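Local coordinates for single-stranded DNA-binding protein (Thermus thermophilus, PDB 2CWA), which binds single-stranded DNA and probably recruits partner proteins to their sites of action during DNA replication, recombination and repair, at residues His54-Leu59 with Leu97-Asp102; Gly12-Arg17 with Leu32-Gln37; Gly149-Arg154 with Leu181-Ala186. All coordinates share one frame; numbering follows the deposited sequence.

Interaction 1: His54-Leu59 with Leu97-Asp102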
ATOM      1  N   HIS A  54       3.003   6.815   1.802  1.00 26.33           N
ATOM      2  CA  HIS A  54       3.514   5.568   1.255  1.00 26.08           C
ATOM      3  C   HIS A  54       4.780   5.769   0.448  1.00 24.18           C
ATOM      4  O   HIS A  54       4.836   6.624  -0.432  1.00 26.06           O
ATOM      5  CB  HIS A  54       2.445   4.894   0.385  1.00 26.74           C
ATOM      6  CG  HIS A  54       1.366   4.218   1.171  1.00 24.99           C
ATOM      7  ND1 HIS A  54       1.625   3.224   2.090  1.00 27.14           N
ATOM      8  CD2 HIS A  54       0.021   4.384   1.167  1.00 26.72           C
ATOM      9  CE1 HIS A  54       0.487   2.808   2.618  1.00 29.16           C
ATOM     10  NE2 HIS A  54      -0.502   3.496   2.075  1.00 26.57           N
ATOM     11  N   ARG A  55       5.800   4.982   0.765  1.00 26.97           N
ATOM     12  CA  ARG A  55       7.055   5.064   0.035  1.00 28.27           C
ATOM     13  C   ARG A  55       6.913   4.180  -1.197  1.00 25.61           C
ATOM     14  O   ARG A  55       6.523   3.017  -1.096  1.00 27.15           O
ATOM     15  CB  ARG A  55       8.217   4.581   0.902  1.00 33.56           C
ATOM     16  CG  ARG A  55       8.519   5.501   2.084  1.00 46.51           C
ATOM     17  CD  ARG A  55       9.857   5.164   2.735  1.00 54.42           C
ATOM     18  NE  ARG A  55       9.815   3.930   3.519  1.00 60.79           N
ATOM     19  CZ  ARG A  55       9.186   3.801   4.685  1.00 63.99           C
ATOM     20  NH1 ARG A  55       8.535   4.831   5.215  1.00 64.60           N
ATOM     21  NH2 ARG A  55       9.213   2.640   5.327  1.00 64.59           N
ATOM     22  N   VAL A  56       7.214   4.740  -2.358  1.00 24.43           N
ATOM     23  CA  VAL A  56       7.113   3.996  -3.604  1.00 25.82           C
ATOM     24  C   VAL A  56       8.455   4.045  -4.314  1.00 23.24           C
ATOM     25  O   VAL A  56       9.148   5.056  -4.263  1.00 24.94           O
ATOM     26  CB  VAL A  56       6.043   4.604  -4.527  1.00 23.29           C
ATOM     27  CG1 VAL A  56       5.946   3.804  -5.792  1.00 31.76           C
ATOM     28  CG2 VAL A  56       4.692   4.629  -3.820  1.00 27.23           C
ATOM     29  N   ARG A  57       8.811   2.956  -4.987  1.00 24.84           N
ATOM     30  CA  ARG A  57      10.079   2.903  -5.700  1.00 23.74           C
ATOM     31  C   ARG A  57       9.939   2.684  -7.199  1.00 21.73           C
ATOM     32  O   ARG A  57       9.366   1.687  -7.642  1.00 23.38           O
ATOM     33  CB  ARG A  57      10.966   1.803  -5.121  1.00 24.52           C
ATOM     34  CG  ARG A  57      12.219   1.526  -5.943  1.00 27.15           C
ATOM     35  CD  ARG A  57      13.190   0.641  -5.174  1.00 30.96           C
ATOM     36  NE  ARG A  57      13.773   1.351  -4.042  1.00 32.16           N
ATOM     37  CZ  ARG A  57      14.668   0.828  -3.208  1.00 38.87           C
ATOM     38  NH1 ARG A  57      15.087  -0.422  -3.376  1.00 39.25           N
ATOM     39  NH2 ARG A  57      15.148   1.558  -2.211  1.00 38.14           N
ATOM     40  N   LEU A  58      10.460   3.634  -7.965  1.00 22.75           N
ATOM     41  CA  LEU A  58      10.465   3.559  -9.423  1.00 24.73           C
ATOM     42  C   LEU A  58      11.867   3.098  -9.817  1.00 27.26           C
ATOM     43  O   LEU A  58      12.835   3.441  -9.139  1.00 24.73           O
ATOM     44  CB  LEU A  58      10.214   4.933 -10.036  1.00 26.86           C
ATOM     45  CG  LEU A  58       8.790   5.363 -10.373  1.00 27.72           C
ATOM     46  CD1 LEU A  58       8.819   6.782 -10.927  1.00 26.98           C
ATOM     47  CD2 LEU A  58       8.193   4.410 -11.399  1.00 28.12           C
ATOM     48  N   LEU A  59      11.976   2.327 -10.896  1.00 26.57           N
ATOM     49  CA  LEU A  59      13.280   1.844 -11.355  1.00 25.43           C
ATOM     50  C   LEU A  59      13.506   2.102 -12.844  1.00 29.46           C
ATOM     51  O   LEU A  59      12.585   2.461 -13.580  1.00 26.85           O
ATOM     52  CB  LEU A  59      13.422   0.335 -11.116  1.00 25.66           C
ATOM     53  CG  LEU A  59      13.336  -0.269  -9.717  1.00 29.59           C
ATOM     54  CD1 LEU A  59      13.494  -1.786  -9.821  1.00 32.12           C
ATOM     55  CD2 LEU A  59      14.418   0.322  -8.824  1.00 27.65           C
ATOM     56  N   LEU A  97       7.448  -5.538   2.831  1.00 34.97           N
ATOM     57  CA  LEU A  97       6.538  -5.487   1.695  1.00 33.50           C
ATOM     58  C   LEU A  97       6.644  -4.074   1.148  1.00 33.59           C
ATOM     59  O   LEU A  97       6.130  -3.131   1.751  1.00 34.84           O
ATOM     60  CB  LEU A  97       5.096  -5.782   2.138  1.00 32.41           C
ATOM     61  CG  LEU A  97       4.042  -5.945   1.037  1.00 32.78           C
ATOM     62  CD1 LEU A  97       4.318  -7.220   0.244  1.00 31.14           C
ATOM     63  CD2 LEU A  97       2.650  -6.011   1.662  1.00 30.54           C
ATOM     64  N   GLN A  98       7.326  -3.925   0.016  1.00 28.81           N
ATOM     65  CA  GLN A  98       7.510  -2.608  -0.577  1.00 29.40           C
ATOM     66  C   GLN A  98       6.547  -2.359  -1.721  1.00 25.55           C
ATOM     67  O   GLN A  98       6.005  -3.291  -2.311  1.00 27.30           O
ATOM     68  CB  GLN A  98       8.951  -2.438  -1.086  1.00 34.39           C
ATOM     69  CG  GLN A  98       9.182  -2.956  -2.504  1.00 38.93           C
ATOM     70  CD  GLN A  98      10.597  -2.702  -3.018  1.00 44.85           C
ATOM     71  OE1 GLN A  98      11.138  -1.603  -2.880  1.00 42.29           O
ATOM     72  NE2 GLN A  98      11.194  -3.720  -3.630  1.00 46.59           N
ATOM     73  N   ILE A  99       6.345  -1.085  -2.025  1.00 23.27           N
ATOM     74  CA  ILE A  99       5.466  -0.676  -3.103  1.00 24.93           C
ATOM     75  C   ILE A  99       6.320  -0.295  -4.301  1.00 23.02           C
ATOM     76  O   ILE A  99       7.015   0.723  -4.299  1.00 22.74           O
ATOM     77  CB  ILE A  99       4.609   0.540  -2.698  1.00 22.88           C
ATOM     78  CG1 ILE A  99       3.765   0.190  -1.475  1.00 23.44           C
ATOM     79  CG2 ILE A  99       3.721   0.963  -3.864  1.00 25.38           C
ATOM     80  CD1 ILE A  99       3.120   1.403  -0.829  1.00 28.84           C
ATOM     81  N   ARG A 100       6.259  -1.128  -5.328  1.00 23.64           N
ATOM     82  CA  ARG A 100       7.013  -0.905  -6.548  1.00 24.23           C
ATOM     83  C   ARG A 100       6.151  -0.173  -7.567  1.00 24.80           C
ATOM     84  O   ARG A 100       5.089  -0.661  -7.950  1.00 26.43           O
ATOM     85  CB  ARG A 100       7.453  -2.252  -7.119  1.00 29.27           C
ATOM     86  CG  ARG A 100       8.030  -2.202  -8.520  1.00 39.19           C
ATOM     87  CD  ARG A 100       9.449  -1.645  -8.542  1.00 44.62           C
ATOM     88  NE  ARG A 100      10.123  -1.983  -9.791  1.00 51.69           N
ATOM     89  CZ  ARG A 100       9.735  -1.559 -10.988  1.00 55.09           C
ATOM     90  NH1 ARG A 100       8.674  -0.774 -11.101  1.00 60.77           N
ATOM     91  NH2 ARG A 100      10.396  -1.931 -12.075  1.00 58.77           N
ATOM     92  N   ALA A 101       6.598   1.002  -7.995  1.00 22.35           N
ATOM     93  CA  ALA A 101       5.860   1.760  -8.994  1.00 24.53           C
ATOM     94  C   ALA A 101       6.344   1.349 -10.379  1.00 27.61           C
ATOM     95  O   ALA A 101       7.530   1.451 -10.669  1.00 26.36           O
ATOM     96  CB  ALA A 101       6.088   3.240  -8.802  1.00 25.07           C
ATOM     97  N   ASP A 102       5.441   0.874 -11.230  1.00 25.85           N
ATOM     98  CA  ASP A 102       5.845   0.505 -12.580  1.00 28.02           C
ATOM     99  C   ASP A 102       5.801   1.753 -13.449  1.00 27.78           C
ATOM    100  O   ASP A 102       6.630   1.933 -14.343  1.00 27.86           O
ATOM    101  CB  ASP A 102       4.918  -0.571 -13.164  1.00 26.77           C
ATOM    102  CG  ASP A 102       5.222  -1.956 -12.622  1.00 30.75           C
ATOM    103  OD1 ASP A 102       6.415  -2.251 -12.401  1.00 29.78           O
ATOM    104  OD2 ASP A 102       4.280  -2.754 -12.423  1.00 30.20           O
TER
HETATM  105  O   HOH W   1       7.249   0.751  -0.337  1.00 40.24           O
HETATM  106  O   HOH W   2      13.910  -2.692  -5.567  1.00 57.96           O
HETATM  107  O   HOH W   3       9.707   1.275 -12.390  1.00 26.28           O
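Ile99 O is gripped twice by the facing strand: Arg57 N donates to it at 2.9 Å, nearly in line with the carbonyl, and Val56 CA adds a C-H...O contact at 3.3 Å. The two strands run parallel, the pairing of the third and fifth strands that closes an OB-fold barrel. Ala101 N returns a bond to Arg57 O at 2.9 Å, with the donor 46° above the carbonyl plane. The segment axes diverge by 43°, and beyond these two direct bonds water completes the ladder. One water joins Arg55 O to Ile99 N, lying 2.7 Å from the latter N; another links Leu59 N to Ala101 O and sits 2.8 Å from that O. Apolar contacts, CG2 of Val56 with CG2 of Ile99 and CD2 of Leu58 with CB of Ala101, lie on one face of the pair. Strand 75-85 adds Val78 beside Val56 and Ala101. On the other face, Arg100 leaves with CG anti to the backbone N and then bends at chi2 (75°), bringing its guanidinium across Leu59. Leu59 CB lies over one face of that group, while Leu59 CD1 comes within 3.4 Å of Arg100 NE. An alanine in place of Arg100 would probably leave Leu59 without this cover and take from Asp102 a positive partner, though Arg81 would still pair with its other oxygen. The Arg100-Asp102 salt bridge acts through charge, because Asp102 OD1, 3.0 Å from Arg100 NH1, lies well out of the guanidinium plane.

Interaction 2: Gly12-Arg17 with Leu32-Gln37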
ATOM      1  N   GLY A  12      -1.602  10.791  -5.022  1.00 22.47           N
ATOM      2  CA  GLY A  12      -1.333  11.607  -3.851  1.00 24.36           C
ATOM      3  C   GLY A  12      -0.329  12.687  -4.184  1.00 22.58           C
ATOM      4  O   GLY A  12       0.084  12.827  -5.335  1.00 22.03           O
ATOM      5  N   ALA A  13       0.062  13.459  -3.179  1.00 21.40           N
ATOM      6  CA  ALA A  13       1.028  14.527  -3.373  1.00 22.10           C
ATOM      7  C   ALA A  13       2.388  14.047  -2.886  1.00 20.46           C
ATOM      8  O   ALA A  13       2.467  13.239  -1.974  1.00 21.60           O
ATOM      9  CB  ALA A  13       0.598  15.768  -2.585  1.00 23.54           C
ATOM     10  N   LEU A  14       3.459  14.527  -3.504  1.00 21.62           N
ATOM     11  CA  LEU A  14       4.788  14.128  -3.061  1.00 22.52           C
ATOM     12  C   LEU A  14       5.051  14.859  -1.750  1.00 21.14           C
ATOM     13  O   LEU A  14       5.096  16.090  -1.725  1.00 23.43           O
ATOM     14  CB  LEU A  14       5.841  14.518  -4.093  1.00 19.52           C
ATOM     15  CG  LEU A  14       5.716  13.797  -5.438  1.00 20.90           C
ATOM     16  CD1 LEU A  14       6.877  14.194  -6.326  1.00 22.97           C
ATOM     17  CD2 LEU A  14       5.691  12.295  -5.209  1.00 21.24           C
ATOM     18  N   ALA A  15       5.203  14.099  -0.672  1.00 22.94           N
ATOM     19  CA  ALA A  15       5.438  14.668   0.654  1.00 27.32           C
ATOM     20  C   ALA A  15       6.739  15.461   0.728  1.00 31.61           C
ATOM     21  O   ALA A  15       6.836  16.454   1.458  1.00 28.09           O
ATOM     22  CB  ALA A  15       5.443  13.560   1.693  1.00 26.91           C
ATOM     23  N   THR A  16       7.734  15.011  -0.030  1.00 30.88           N
ATOM     24  CA  THR A  16       9.042  15.658  -0.081  1.00 33.40           C
ATOM     25  C   THR A  16       9.624  15.479  -1.476  1.00 35.51           C
ATOM     26  O   THR A  16       9.132  14.670  -2.265  1.00 31.49           O
ATOM     27  CB  THR A  16      10.030  15.017   0.905  1.00 34.25           C
ATOM     28  OG1 THR A  16      10.170  13.625   0.595  1.00 33.41           O
ATOM     29  CG2 THR A  16       9.543  15.171   2.335  1.00 34.80           C
ATOM     30  N   ARG A  17      10.670  16.239  -1.780  1.00 35.88           N
ATOM     31  CA  ARG A  17      11.322  16.118  -3.074  1.00 40.12           C
ATOM     32  C   ARG A  17      11.884  14.693  -3.115  1.00 38.17           C
ATOM     33  O   ARG A  17      12.505  14.236  -2.156  1.00 38.65           O
ATOM     34  CB  ARG A  17      12.443  17.154  -3.203  1.00 43.18           C
ATOM     35  CG  ARG A  17      12.965  17.329  -4.621  1.00 49.02           C
ATOM     36  CD  ARG A  17      13.899  18.527  -4.727  1.00 54.01           C
ATOM     37  NE  ARG A  17      14.368  18.727  -6.096  1.00 60.76           N
ATOM     38  CZ  ARG A  17      13.574  19.007  -7.124  1.00 63.55           C
ATOM     39  NH1 ARG A  17      12.267  19.125  -6.939  1.00 64.87           N
ATOM     40  NH2 ARG A  17      14.084  19.159  -8.341  1.00 66.44           N
ATOM     41  N   LEU A  32      10.065   7.676  -3.840  1.00 27.43           N
ATOM     42  CA  LEU A  32       9.158   8.793  -3.626  1.00 28.97           C
ATOM     43  C   LEU A  32       8.249   8.491  -2.444  1.00 26.51           C
ATOM     44  O   LEU A  32       8.037   7.334  -2.091  1.00 28.41           O
ATOM     45  CB  LEU A  32       8.289   9.026  -4.874  1.00 29.84           C
ATOM     46  CG  LEU A  32       8.972   9.232  -6.229  1.00 32.35           C
ATOM     47  CD1 LEU A  32       9.434   7.895  -6.778  1.00 38.67           C
ATOM     48  CD2 LEU A  32       8.000   9.869  -7.200  1.00 35.43           C
ATOM     49  N   THR A  33       7.722   9.538  -1.826  1.00 26.20           N
ATOM     50  CA  THR A  33       6.813   9.362  -0.709  1.00 24.03           C
ATOM     51  C   THR A  33       5.525  10.046  -1.130  1.00 24.41           C
ATOM     52  O   THR A  33       5.505  11.257  -1.349  1.00 21.97           O
ATOM     53  CB  THR A  33       7.349  10.026   0.582  1.00 27.40           C
ATOM     54  OG1 THR A  33       8.605   9.437   0.938  1.00 27.10           O
ATOM     55  CG2 THR A  33       6.372   9.818   1.734  1.00 27.70           C
ATOM     56  N   LEU A  34       4.465   9.258  -1.286  1.00 24.43           N
ATOM     57  CA  LEU A  34       3.168   9.799  -1.678  1.00 24.55           C
ATOM     58  C   LEU A  34       2.327   9.937  -0.431  1.00 21.34           C
ATOM     59  O   LEU A  34       2.305   9.044   0.413  1.00 23.33           O
ATOM     60  CB  LEU A  34       2.450   8.878  -2.676  1.00 22.89           C
ATOM     61  CG  LEU A  34       2.818   9.058  -4.153  1.00 27.91           C
ATOM     62  CD1 LEU A  34       4.290   8.716  -4.354  1.00 28.26           C
ATOM     63  CD2 LEU A  34       1.926   8.161  -5.020  1.00 26.23           C
ATOM     64  N   ALA A  35       1.637  11.061  -0.324  1.00 23.07           N
ATOM     65  CA  ALA A  35       0.804  11.321   0.835  1.00 22.31           C
ATOM     66  C   ALA A  35      -0.600  11.713   0.404  1.00 18.70           C
ATOM     67  O   ALA A  35      -0.783  12.498  -0.530  1.00 17.92           O
ATOM     68  CB  ALA A  35       1.425  12.434   1.681  1.00 22.35           C
ATOM     69  N   GLY A  36      -1.584  11.162   1.103  1.00 21.84           N
ATOM     70  CA  GLY A  36      -2.965  11.468   0.795  1.00 21.42           C
ATOM     71  C   GLY A  36      -3.853  11.198   1.988  1.00 24.20           C
ATOM     72  O   GLY A  36      -3.428  10.621   2.991  1.00 25.16           O
ATOM     73  N   GLN A  37      -5.098  11.634   1.890  1.00 26.63           N
ATOM     74  CA  GLN A  37      -6.039  11.408   2.970  1.00 28.52           C
ATOM     75  C   GLN A  37      -7.429  11.335   2.381  1.00 27.09           C
ATOM     76  O   GLN A  37      -7.661  11.766   1.250  1.00 26.80           O
ATOM     77  CB  GLN A  37      -5.966  12.538   4.001  1.00 30.80           C
ATOM     78  CG  GLN A  37      -6.375  13.897   3.472  1.00 30.01           C
ATOM     79  CD  GLN A  37      -6.354  14.960   4.557  1.00 38.40           C
ATOM     80  OE1 GLN A  37      -5.324  15.199   5.187  1.00 34.34           O
ATOM     81  NE2 GLN A  37      -7.496  15.601   4.780  1.00 38.24           N
TER
HETATM   82  O   HOH W   4       9.185  11.970  -2.342  1.00 26.81           O
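Ala13 and Ala35 face each other as an antiparallel hydrogen-bonded pair: Ala13 N donates to Ala35 O and Ala35 N to Ala13 O, each at 2.9 Å. A third bond of equal length, Ala15 N to Thr33 O, carries the ladder one step further. Packing is close at Gly12, whose CA lies 3.5 Å from Ala35 O; a beta carbon added there would collide with that oxygen. The next pair, Leu14 with Leu34, is non-hydrogen-bonded and meets through side chains. With CG of Leu14 anti to the carbonyl carbon (chi1 -65°), its CD2 reaches both CD1 of Leu34 and CD2 of Leu32, at 3.9 Å each. Leu14 and Leu34 lie side by side, while Leu32 crosses Leu14 at a slant. The contact is looser toward Thr16 and Thr33, both partly exposed. Thr16 OG1 stays 4.5 Å from Thr33 OG1, and a water bridges Thr16 O to Thr33 N where the ladder stops. The contact pairs the two strands of the beta hairpin 5-22/28-39 in the first OB domain. Strand 75-85 brings Val76 against Leu14 and Leu34, Leu70 covers Leu14 and Leu32, and strand 49-59 bonds to the far edge of strand 28-39 through His54 and Val56.

Interaction 3: Gly149-Arg154 with Leu181-Ala186; sequences GTAVAR and LAEWAA
Glu183 sets its CG anti to the carbonyl carbon (chi1 -61°) and then runs extended (chi2 -175°), a course that lays its CG methylene against the methyl of Ala151. Glu183 CG and Ala151 CB are 3.6 Å apart at this margin. The contact joins a strand to the short helix of the second OB domain, helix 179-185, which follows the third strand; in this fold the helix between the third and fourth strands packs across one end of the barrel. The evidence for close seating is the axis separation of 6.8 Å between strand 151-154 and helix 181-185, which cross with an angle of 52°. Small residues on both elements make this possible. Ala182 is central: its CB points to the strand and sits between the methyls of two alternate residues, at 4.0 Å from Ala151 CB and 3.7 Å from Ala153 CB. The same methyl also presses on the strand backbone, 3.4 Å from Ala153 N, and touches Ala151 O and Val152 N at longer range. All of these meetings are van der Waals contacts. Val152, the residue between the two alanines, directs its CB away from the helix and packs on Gln176 and Trp178 of strand 169-178. Leu143 of strand 128-145 touches Ala153, Ala182 and Ala186, so a third element closes this small apolar cluster. At the exposed margin, Glu183 OE2 has a weak hydrogen bond to Tyr145 OH, and Tyr145 also touches Ala151; the acid therefore covers the alanine with its CG while its carboxylate has a partner elsewhere. About one helical turn on from Ala182, Ala185, which also touches Leu223, makes the longest of the methyl contacts, its CB lying 4.3 Å from Ala153 CB.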
ATOM      1  N   GLY A 149     -17.192  -4.027  20.945  1.00 42.40           N
ATOM      2  CA  GLY A 149     -17.804  -5.156  20.261  1.00 39.36           C
ATOM      3  C   GLY A 149     -17.612  -5.222  18.752  1.00 37.52           C
ATOM      4  O   GLY A 149     -18.261  -6.024  18.080  1.00 35.83           O
ATOM      5  N   THR A 150     -16.729  -4.393  18.210  1.00 36.04           N
ATOM      6  CA  THR A 150     -16.481  -4.395  16.769  1.00 35.25           C
ATOM      7  C   THR A 150     -15.583  -5.565  16.369  1.00 34.69           C
ATOM      8  O   THR A 150     -14.545  -5.804  16.992  1.00 30.75           O
ATOM      9  CB  THR A 150     -15.799  -3.098  16.322  1.00 37.99           C
ATOM     10  OG1 THR A 150     -16.591  -1.977  16.732  1.00 42.01           O
ATOM     11  CG2 THR A 150     -15.646  -3.077  14.805  1.00 36.91           C
ATOM     12  N   ALA A 151     -15.986  -6.297  15.333  1.00 30.50           N
ATOM     13  CA  ALA A 151     -15.196  -7.432  14.863  1.00 28.62           C
ATOM     14  C   ALA A 151     -14.012  -6.962  14.017  1.00 24.72           C
ATOM     15  O   ALA A 151     -14.113  -5.994  13.256  1.00 23.75           O
ATOM     16  CB  ALA A 151     -16.068  -8.382  14.048  1.00 25.75           C
ATOM     17  N   VAL A 152     -12.883  -7.645  14.162  1.00 25.81           N
ATOM     18  CA  VAL A 152     -11.689  -7.304  13.395  1.00 24.31           C
ATOM     19  C   VAL A 152     -11.013  -8.608  13.028  1.00 25.26           C
ATOM     20  O   VAL A 152     -10.686  -9.410  13.900  1.00 26.79           O
ATOM     21  CB  VAL A 152     -10.688  -6.450  14.204  1.00 26.00           C
ATOM     22  CG1 VAL A 152      -9.647  -5.855  13.264  1.00 24.97           C
ATOM     23  CG2 VAL A 152     -11.414  -5.358  14.951  1.00 29.95           C
ATOM     24  N   ALA A 153     -10.818  -8.816  11.731  1.00 24.92           N
ATOM     25  CA  ALA A 153     -10.197 -10.037  11.238  1.00 22.47           C
ATOM     26  C   ALA A 153      -8.831  -9.749  10.651  1.00 21.92           C
ATOM     27  O   ALA A 153      -8.624  -8.719  10.013  1.00 21.88           O
ATOM     28  CB  ALA A 153     -11.089 -10.681  10.168  1.00 23.52           C
ATOM     29  N   ARG A 154      -7.897 -10.660  10.886  1.00 22.89           N
ATOM     30  CA  ARG A 154      -6.561 -10.526  10.341  1.00 27.14           C
ATOM     31  C   ARG A 154      -6.283 -11.806   9.568  1.00 23.54           C
ATOM     32  O   ARG A 154      -6.440 -12.908  10.090  1.00 23.54           O
ATOM     33  CB  ARG A 154      -5.546 -10.295  11.459  1.00 25.64           C
ATOM     34  CG  ARG A 154      -5.673  -8.897  12.050  1.00 27.82           C
ATOM     35  CD  ARG A 154      -4.676  -8.646  13.176  1.00 30.11           C
ATOM     36  NE  ARG A 154      -4.980  -7.406  13.884  1.00 34.63           N
ATOM     37  CZ  ARG A 154      -4.857  -6.191  13.365  1.00 36.00           C
ATOM     38  NH1 ARG A 154      -4.424  -6.044  12.121  1.00 44.26           N
ATOM     39  NH2 ARG A 154      -5.187  -5.123  14.082  1.00 27.45           N
ATOM     40  N   LEU A 181     -17.418  -7.369   7.216  1.00 26.30           N
ATOM     41  CA  LEU A 181     -16.391  -7.941   6.354  1.00 24.90           C
ATOM     42  C   LEU A 181     -15.524  -8.887   7.177  1.00 25.59           C
ATOM     43  O   LEU A 181     -15.111  -9.948   6.702  1.00 25.80           O
ATOM     44  CB  LEU A 181     -15.547  -6.811   5.761  1.00 26.76           C
ATOM     45  CG  LEU A 181     -14.786  -7.059   4.460  1.00 30.08           C
ATOM     46  CD1 LEU A 181     -15.733  -7.647   3.415  1.00 29.30           C
ATOM     47  CD2 LEU A 181     -14.189  -5.736   3.966  1.00 26.66           C
ATOM     48  N   ALA A 182     -15.266  -8.514   8.427  1.00 25.75           N
ATOM     49  CA  ALA A 182     -14.450  -9.348   9.298  1.00 23.92           C
ATOM     50  C   ALA A 182     -15.215 -10.606   9.671  1.00 24.40           C
ATOM     51  O   ALA A 182     -14.652 -11.701   9.705  1.00 25.94           O
ATOM     52  CB  ALA A 182     -14.047  -8.569  10.563  1.00 23.07           C
ATOM     53  N   GLU A 183     -16.505 -10.465   9.947  1.00 24.72           N
ATOM     54  CA  GLU A 183     -17.286 -11.632  10.318  1.00 25.88           C
ATOM     55  C   GLU A 183     -17.443 -12.581   9.128  1.00 22.86           C
ATOM     56  O   GLU A 183     -17.467 -13.797   9.295  1.00 25.06           O
ATOM     57  CB  GLU A 183     -18.634 -11.189  10.892  1.00 30.13           C
ATOM     58  CG  GLU A 183     -18.432 -10.341  12.155  1.00 36.92           C
ATOM     59  CD  GLU A 183     -19.719  -9.962  12.857  1.00 42.80           C
ATOM     60  OE1 GLU A 183     -20.614  -9.398  12.194  1.00 45.22           O
ATOM     61  OE2 GLU A 183     -19.823 -10.215  14.079  1.00 44.54           O
ATOM     62  N   TRP A 184     -17.520 -12.023   7.928  1.00 22.76           N
ATOM     63  CA  TRP A 184     -17.634 -12.849   6.724  1.00 24.79           C
ATOM     64  C   TRP A 184     -16.342 -13.650   6.564  1.00 22.95           C
ATOM     65  O   TRP A 184     -16.369 -14.838   6.243  1.00 22.95           O
ATOM     66  CB  TRP A 184     -17.840 -11.963   5.491  1.00 24.96           C
ATOM     67  CG  TRP A 184     -17.887 -12.716   4.186  1.00 27.95           C
ATOM     68  CD1 TRP A 184     -18.997 -13.233   3.574  1.00 31.53           C
ATOM     69  CD2 TRP A 184     -16.772 -13.051   3.345  1.00 28.45           C
ATOM     70  NE1 TRP A 184     -18.639 -13.870   2.402  1.00 31.98           N
ATOM     71  CE2 TRP A 184     -17.282 -13.772   2.239  1.00 30.83           C
ATOM     72  CE3 TRP A 184     -15.392 -12.811   3.420  1.00 29.31           C
ATOM     73  CZ2 TRP A 184     -16.458 -14.257   1.215  1.00 31.96           C
ATOM     74  CZ3 TRP A 184     -14.573 -13.292   2.401  1.00 32.44           C
ATOM     75  CH2 TRP A 184     -15.110 -14.008   1.313  1.00 30.05           C
ATOM     76  N   ALA A 185     -15.213 -12.992   6.815  1.00 24.08           N
ATOM     77  CA  ALA A 185     -13.893 -13.618   6.683  1.00 25.10           C
ATOM     78  C   ALA A 185     -13.586 -14.706   7.705  1.00 26.96           C
ATOM     79  O   ALA A 185     -12.782 -15.605   7.441  1.00 26.09           O
ATOM     80  CB  ALA A 185     -12.804 -12.544   6.735  1.00 26.77           C
ATOM     81  N   ALA A 186     -14.227 -14.632   8.868  1.00 27.35           N
ATOM     82  CA  ALA A 186     -13.998 -15.607   9.929  1.00 28.24           C
ATOM     83  C   ALA A 186     -14.320 -17.038   9.514  1.00 31.04           C
ATOM     84  O   ALA A 186     -13.786 -17.990  10.086  1.00 31.08           O
ATOM     85  CB  ALA A 186     -14.809 -15.231  11.170  1.00 28.11           C
TER

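Interactions 1 and 2 belong to the first OB domain and share a seam: strand 28-39, held by interaction 2 on one edge, pairs on the other with strand 49-59 of interaction 1, through probable hydrogen bonds His54 N to Leu34 O and Val56 N to Leu32 O. Their centres lie about 12 Å apart. Interaction 3, in the second domain, is about 29 and 31 Å from them, centre to centre, and touches neither. Interaction 2 is buried, with three backbone bonds and one water bridge; interaction 1, partly buried, has two of each plus arginine side chains on one face. Interaction 3 joins helix to strand mainly by buried alanine methyls, with a glutamate at the margin.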